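Local coordinates for conserved domain protein (Streptococcus pneumoniae, PDB 4IAJ) that is of unknown function but belongs to the DUF4649 family, a small alpha/beta domain in which two helices pack on an antiparallel sheet, at residues Ile7-Ile12 with Tyr44-Leu49; Asp28-Gln33 with Asp64-Leu69. One frame throughout, in Å; residues are numbered along the deposited sequence. Where two conformers were deposited one is given.

In the fold
The two contacts show how a small alpha/beta domain is built in layers. Contact 1 pairs strand 7-12 with strand 46-51, the two central strands of a four-stranded antiparallel sheet; contact 2 packs helix 26-35 against helix 65-71 over that sheet. Along the chain the segments alternate, 7-12, 28-33, 44-49, 64-69, so the two contacts cross along the chain. They lie about 12 Å apart, centre to centre, on opposite sides of the chain's centre, yet they meet in one apolar core: Ile65 CD1 is 3.7 Å from Ile9 CD1, and Ile7 CD1 is 3.8 Å from Phe29 CB. All four segments belong to the single family domain.

Contact 1 of 2, residues Ile7-Ile12 with Tyr44-Leu49; sequences IEITYI and YPVQKL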
loop_
_atom_site.group_PDB
_atom_site.type_symbol
_atom_site.label_atom_id
_atom_site.label_comp_id
_atom_site.label_asym_id
_atom_site.label_seq_id
_atom_site.Cartn_x
_atom_site.Cartn_y
_atom_site.Cartn_z
ATOM N N ILE B 7 7.943 24.530 -11.786
ATOM C CA ILE B 7 6.668 23.843 -11.530
ATOM C C ILE B 7 6.088 24.187 -10.150
ATOM O O ILE B 7 6.778 24.101 -9.141
ATOM C CB ILE B 7 6.793 22.316 -11.681
ATOM C CG1 ILE B 7 7.246 21.984 -13.095
ATOM C CG2 ILE B 7 5.458 21.637 -11.408
ATOM C CD1 ILE B 7 7.369 20.509 -13.384
ATOM N N GLU B 8 4.827 24.619 -10.142
ATOM C CA GLU B 8 4.056 24.825 -8.929
ATOM C C GLU B 8 2.742 24.099 -9.101
ATOM O O GLU B 8 2.121 24.185 -10.152
ATOM C CB GLU B 8 3.808 26.301 -8.665
ATOM C CG GLU B 8 5.095 27.078 -8.434
ATOM C CD GLU B 8 4.908 28.364 -7.632
ATOM O OE1 GLU B 8 3.777 28.642 -7.160
ATOM O OE2 GLU B 8 5.913 29.094 -7.464
ATOM N N ILE B 9 2.344 23.345 -8.087
ATOM C CA ILE B 9 1.118 22.566 -8.158
ATOM C C ILE B 9 0.282 22.843 -6.915
ATOM O O ILE B 9 0.776 22.729 -5.799
ATOM C CB ILE B 9 1.388 21.059 -8.236
ATOM C CG1 ILE B 9 2.321 20.714 -9.408
ATOM C CG2 ILE B 9 0.077 20.302 -8.359
ATOM C CD1 ILE B 9 2.858 19.291 -9.349
ATOM N N THR B 10 -0.981 23.210 -7.107
ATOM C CA THR B 10 -1.867 23.410 -5.978
ATOM C C THR B 10 -2.994 22.389 -6.086
ATOM O O THR B 10 -3.573 22.193 -7.146
ATOM C CB THR B 10 -2.414 24.840 -5.909
ATOM O OG1 THR B 10 -1.339 25.768 -5.703
ATOM C CG2 THR B 10 -3.373 24.975 -4.757
ATOM N N TYR B 11 -3.262 21.704 -4.989
ATOM C CA TYR B 11 -4.286 20.668 -4.966
ATOM C C TYR B 11 -5.089 20.782 -3.691
ATOM O O TYR B 11 -4.716 21.516 -2.768
ATOM C CB TYR B 11 -3.657 19.285 -5.128
ATOM C CG TYR B 11 -2.655 18.937 -4.080
ATOM C CD1 TYR B 11 -3.047 18.453 -2.843
ATOM C CD2 TYR B 11 -1.310 19.090 -4.327
ATOM C CE1 TYR B 11 -2.103 18.135 -1.870
ATOM C CE2 TYR B 11 -0.372 18.773 -3.378
ATOM C CZ TYR B 11 -0.763 18.311 -2.153
ATOM O OH TYR B 11 0.212 18.016 -1.235
ATOM N N ILE B 12 -6.219 20.086 -3.666
ATOM C CA ILE B 12 -7.140 20.122 -2.528
ATOM C C ILE B 12 -7.084 18.785 -1.854
ATOM O O ILE B 12 -7.354 17.778 -2.500
ATOM C CB ILE B 12 -8.605 20.360 -2.946
ATOM C CG1 ILE B 12 -8.708 21.498 -3.971
ATOM C CG2 ILE B 12 -9.467 20.635 -1.716
ATOM C CD1 ILE B 12 -8.231 22.839 -3.474
ATOM N N TYR B 44 -5.526 13.407 -5.418
ATOM C CA TYR B 44 -6.168 14.661 -5.099
ATOM C C TYR B 44 -6.349 15.452 -6.381
ATOM O O TYR B 44 -5.463 15.456 -7.238
ATOM C CB TYR B 44 -5.349 15.447 -4.101
ATOM C CG TYR B 44 -5.388 14.978 -2.654
ATOM C CD1 TYR B 44 -6.531 14.422 -2.085
ATOM C CD2 TYR B 44 -4.304 15.205 -1.826
ATOM C CE1 TYR B 44 -6.560 14.050 -0.751
ATOM C CE2 TYR B 44 -4.329 14.854 -0.485
ATOM C CZ TYR B 44 -5.456 14.287 0.048
ATOM O OH TYR B 44 -5.513 13.983 1.379
ATOM N N PRO B 45 -7.500 16.140 -6.513
ATOM C CA PRO B 45 -7.690 17.001 -7.682
ATOM C C PRO B 45 -6.763 18.210 -7.680
ATOM O O PRO B 45 -6.504 18.812 -6.625
ATOM C CB PRO B 45 -9.149 17.456 -7.554
ATOM C CG PRO B 45 -9.430 17.393 -6.080
ATOM C CD PRO B 45 -8.618 16.250 -5.554
ATOM N N VAL B 46 -6.283 18.572 -8.867
ATOM C CA VAL B 46 -5.378 19.711 -9.013
ATOM C C VAL B 46 -6.180 20.969 -9.300
ATOM O O VAL B 46 -6.977 21.022 -10.231
ATOM C CB VAL B 46 -4.311 19.469 -10.093
ATOM C CG1 VAL B 46 -3.470 20.713 -10.338
ATOM C CG2 VAL B 46 -3.409 18.306 -9.683
ATOM N N GLN B 47 -5.968 21.970 -8.464
ATOM C CA GLN B 47 -6.632 23.240 -8.614
ATOM C C GLN B 47 -5.851 24.150 -9.539
ATOM O O GLN B 47 -6.454 24.897 -10.296
ATOM C CB GLN B 47 -6.790 23.895 -7.255
ATOM C CG GLN B 47 -7.873 24.950 -7.234
ATOM C CD GLN B 47 -7.613 25.983 -6.173
ATOM O OE1 GLN B 47 -6.546 26.609 -6.152
ATOM N NE2 GLN B 47 -8.573 26.160 -5.269
ATOM N N LYS B 48 -4.515 24.104 -9.472
ATOM C CA LYS B 48 -3.657 24.922 -10.343
ATOM C C LYS B 48 -2.338 24.214 -10.677
ATOM O O LYS B 48 -1.668 23.729 -9.783
ATOM C CB LYS B 48 -3.354 26.254 -9.669
ATOM C CG LYS B 48 -2.449 27.181 -10.458
ATOM C CD LYS B 48 -2.336 28.551 -9.793
ATOM C CE LYS B 48 -1.291 28.548 -8.688
ATOM N NZ LYS B 48 -1.192 29.865 -8.006
ATOM N N LEU B 49 -1.989 24.157 -11.961
ATOM C CA LEU B 49 -0.702 23.629 -12.416
ATOM C C LEU B 49 -0.002 24.715 -13.212
ATOM O O LEU B 49 -0.489 25.120 -14.256
ATOM C CB LEU B 49 -0.892 22.384 -13.269
ATOM C CG LEU B 49 0.311 21.879 -14.063
ATOM C CD1 LEU B 49 1.436 21.423 -13.132
ATOM C CD2 LEU B 49 -0.105 20.742 -14.973
#
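A classic beta bulge interrupts the antiparallel pairing of strand 7-12 with residues 46-49, the two central strands of the sheet: Gln47 and Lys48 together face Thr10. Thr10 N gives a nearly straight bond to Lys48 O (2.8 Å, 170° at the hydrogen), with the donor in the carbonyl plane. Thr10 O is gripped twice, by Gln47 N at 2.7 Å and by Lys48 N at 3.2 Å, both from the same face of its plane. Past the bulge, Ile12 N continues the pairing to Pro45 O (3.2 Å), nearly along the C=O axis.

On the face that carries Ile9, Tyr11, Val46 and Leu49, Ile9 and Leu49 lie side by side, with Ile9 CG1 3.9 Å from Leu49 CD1, while Ile9 CG2 approaches Val46 CG1. Helices 26-35 and 65-71 pack on Ile9 through Phe29 and Ile65. The other face holds Thr10 and Lys48. Here Thr10 CG2 lies beside Gln47 OE1, the two side chains pointing the same way; Gln47 NE2 bonds to Glu18 OE2, and Thr10 OG1 to Thr20 OG1 on the neighbouring strand.

Tyr11 CB is 3.3 Å from Pro45 O. A chi1 of 59° sets Tyr11 CG between the backbone N and the carbonyl carbon, and the ring that follows is near parallel to that of Tyr44, 19° apart, but slid so far that they barely overlap. Tyr44 OH bonds to Ala14 N, joining this end of the contact to the loop that follows strand 7-12. The rings meet through Tyr11 CD1 and Tyr44 CD2, 3.6 Å apart.

Contact 2 of 2, residues Asp28-Gln33 with Asp64-Leu69; sequences DFERSQ and DIFFYL
With CG anti to the backbone N in both Phe29 (chi1 172°) and Phe66 (chi1 -177°), both rings lie between helix 26-35 and helix 65-71. This is a helix-helix packing in the alpha layer of an alpha/beta domain. The segment axes come no nearer than 11.4 Å and run at 135° to one another, and the contact is made by side chains; no hydrogen bond joins the two segments.

Phe29 crosses Phe66 obliquely. Its CE2 comes to the edge of the Phe66 ring, near the ring plane, 4.0 Å from Phe66 CD1. On the sheet side, Phe29 and Ile65 both touch Ile9, while Phe23 meets the Phe29 ring edge-to-face.

Glu30 and Gln33 pack against Phe66, Glu30 through its CG. The Glu30 side chain crosses Phe66 at about a right angle, with CG at the ring edge, 4.0 Å from Phe66 CE1. Gln33 was modelled in two conformers, so its details are less certain; in one of them the chain is bent at chi2, which sets CD beside Phe66 CB, and the side chain slides past Phe66 in the opposite direction. Phe66 of a neighbouring subunit packs on Phe66, extending the contact into the assembly.

Phe29 also reaches the residues on either side of Phe66 along this face of helix 65-71, and thus touches Ile65, Phe66 and Leu69 with its CE2 and CZ. Phe29 CZ meets Ile65 CG2 at 3.9 Å, and Phe29 CE2 lies 4.1 Å from Leu69 CD1, one helical turn beyond Ile65.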
loop_
_atom_site.group_PDB
_atom_site.type_symbol
_atom_site.label_atom_id
_atom_site.label_comp_id
_atom_site.label_asym_id
_atom_site.label_seq_id
_atom_site.Cartn_x
_atom_site.Cartn_y
_atom_site.Cartn_z
ATOM N N ASP B 28 13.673 18.072 -10.813
ATOM C CA ASP B 28 13.314 17.902 -9.393
ATOM C C ASP B 28 11.949 17.205 -9.292
ATOM O O ASP B 28 11.743 16.338 -8.454
ATOM C CB ASP B 28 13.262 19.226 -8.621
ATOM C CG ASP B 28 14.607 19.918 -8.525
ATOM O OD1 ASP B 28 15.655 19.242 -8.616
ATOM O OD2 ASP B 28 14.607 21.158 -8.348
ATOM N N PHE B 29 11.044 17.569 -10.190
ATOM C CA PHE B 29 9.719 16.968 -10.228
ATOM C C PHE B 29 9.804 15.489 -10.613
ATOM O O PHE B 29 9.225 14.614 -9.943
ATOM C CB PHE B 29 8.824 17.763 -11.194
ATOM C CG PHE B 29 7.507 17.121 -11.449
ATOM C CD1 PHE B 29 6.547 17.060 -10.440
ATOM C CD2 PHE B 29 7.236 16.547 -12.672
ATOM C CE1 PHE B 29 5.327 16.441 -10.661
ATOM C CE2 PHE B 29 6.008 15.939 -12.902
ATOM C CZ PHE B 29 5.063 15.878 -11.898
ATOM N N GLU B 30 10.559 15.200 -11.665
ATOM C CA GLU B 30 10.765 13.818 -12.107
ATOM C C GLU B 30 11.383 12.955 -11.009
ATOM O O GLU B 30 10.934 11.826 -10.780
ATOM C CB GLU B 30 11.654 13.777 -13.352
ATOM C CG GLU B 30 11.002 14.343 -14.599
ATOM C CD GLU B 30 11.902 14.225 -15.820
ATOM O OE1 GLU B 30 13.087 14.626 -15.728
ATOM O OE2 GLU B 30 11.425 13.727 -16.860
ATOM N N ARG B 31 12.410 13.486 -10.346
ATOM C CA ARG B 31 13.009 12.826 -9.200
ATOM C C ARG B 31 11.960 12.492 -8.140
ATOM O O ARG B 31 11.987 11.388 -7.592
ATOM C CB ARG B 31 14.103 13.686 -8.546
ATOM C CG ARG B 31 15.523 13.229 -8.822
ATOM C CD ARG B 31 16.505 13.823 -7.809
ATOM N NE ARG B 31 16.575 15.284 -7.909
ATOM C CZ ARG B 31 17.233 15.952 -8.857
ATOM N NH1 ARG B 31 17.904 15.304 -9.810
ATOM N NH2 ARG B 31 17.221 17.280 -8.857
ATOM N N SER B 32 11.065 13.439 -7.836
ATOM C CA SER B 32 10.023 13.203 -6.814
ATOM C C SER B 32 9.055 12.099 -7.251
ATOM O O SER B 32 8.599 11.290 -6.419
ATOM C CB SER B 32 9.248 14.486 -6.458
ATOM O OG SER B 32 8.283 14.836 -7.449
ATOM N N GLN B 33 8.759 12.034 -8.552
ATOM C CA GLN B 33 7.869 10.980 -9.038
ATOM C C GLN B 33 8.532 9.601 -8.926
ATOM O O GLN B 33 7.850 8.625 -8.579
ATOM C CB GLN B 33 7.394 11.286 -10.460
ATOM C CG GLN B 33 6.491 12.513 -10.509
ATOM C CD GLN B 33 5.072 12.202 -10.101
ATOM O OE1 GLN B 33 4.434 11.337 -10.689
ATOM N NE2 GLN B 33 4.564 12.910 -9.106
ATOM N N ASP B 64 -1.700 12.080 -12.104
ATOM C CA ASP B 64 -1.663 12.066 -13.577
ATOM C C ASP B 64 -0.887 13.220 -14.216
ATOM O O ASP B 64 -0.779 13.294 -15.452
ATOM C CB ASP B 64 -3.091 12.083 -14.127
ATOM C CG ASP B 64 -3.759 10.742 -14.059
ATOM O OD1 ASP B 64 -3.054 9.713 -13.991
ATOM O OD2 ASP B 64 -5.003 10.709 -14.112
ATOM N N ILE B 65 -0.340 14.119 -13.406
ATOM C CA ILE B 65 0.453 15.228 -13.951
ATOM C C ILE B 65 1.699 14.776 -14.694
ATOM O O ILE B 65 1.977 15.265 -15.790
ATOM C CB ILE B 65 0.879 16.243 -12.881
ATOM C CG1 ILE B 65 -0.343 16.937 -12.289
ATOM C CG2 ILE B 65 1.791 17.303 -13.510
ATOM C CD1 ILE B 65 -0.014 17.810 -11.093
ATOM N N PHE B 66 2.432 13.826 -14.121
ATOM C CA PHE B 66 3.658 13.330 -14.748
ATOM C C PHE B 66 3.424 12.892 -16.195
ATOM O O PHE B 66 4.162 13.273 -17.090
ATOM C CB PHE B 66 4.249 12.179 -13.910
ATOM C CG PHE B 66 5.546 11.641 -14.435
ATOM C CD1 PHE B 66 6.745 12.251 -14.113
ATOM C CD2 PHE B 66 5.574 10.512 -15.232
ATOM C CE1 PHE B 66 7.951 11.760 -14.592
ATOM C CE2 PHE B 66 6.773 10.015 -15.711
ATOM C CZ PHE B 66 7.965 10.640 -15.390
ATOM N N PHE B 67 2.383 12.106 -16.429
ATOM C CA PHE B 67 2.102 11.610 -17.776
ATOM C C PHE B 67 1.578 12.710 -18.693
ATOM O O PHE B 67 1.980 12.790 -19.848
ATOM C CB PHE B 67 1.125 10.440 -17.693
ATOM C CG PHE B 67 1.684 9.284 -16.920
ATOM C CD1 PHE B 67 2.619 8.442 -17.503
ATOM C CD2 PHE B 67 1.358 9.099 -15.576
ATOM C CE1 PHE B 67 3.169 7.390 -16.791
ATOM C CE2 PHE B 67 1.913 8.046 -14.853
ATOM C CZ PHE B 67 2.826 7.196 -15.464
ATOM N N TYR B 68 0.681 13.547 -18.179
ATOM C CA TYR B 68 0.196 14.720 -18.918
ATOM C C TYR B 68 1.338 15.566 -19.469
ATOM O O TYR B 68 1.368 15.858 -20.661
ATOM C CB TYR B 68 -0.710 15.573 -18.024
ATOM C CG TYR B 68 -1.126 16.921 -18.604
ATOM C CD1 TYR B 68 -2.210 17.037 -19.488
ATOM C CD2 TYR B 68 -0.460 18.079 -18.226
ATOM C CE1 TYR B 68 -2.596 18.279 -19.987
ATOM C CE2 TYR B 68 -0.838 19.316 -18.710
ATOM C CZ TYR B 68 -1.895 19.418 -19.588
ATOM O OH TYR B 68 -2.224 20.670 -20.042
ATOM N N LEU B 69 2.263 15.968 -18.602
ATOM C CA LEU B 69 3.364 16.838 -19.000
ATOM C C LEU B 69 4.241 16.183 -20.052
ATOM O O LEU B 69 4.690 16.845 -20.980
ATOM C CB LEU B 69 4.217 17.244 -17.791
ATOM C CG LEU B 69 3.586 18.262 -16.846
ATOM C CD1 LEU B 69 4.532 18.598 -15.700
ATOM C CD2 LEU B 69 3.187 19.533 -17.590
#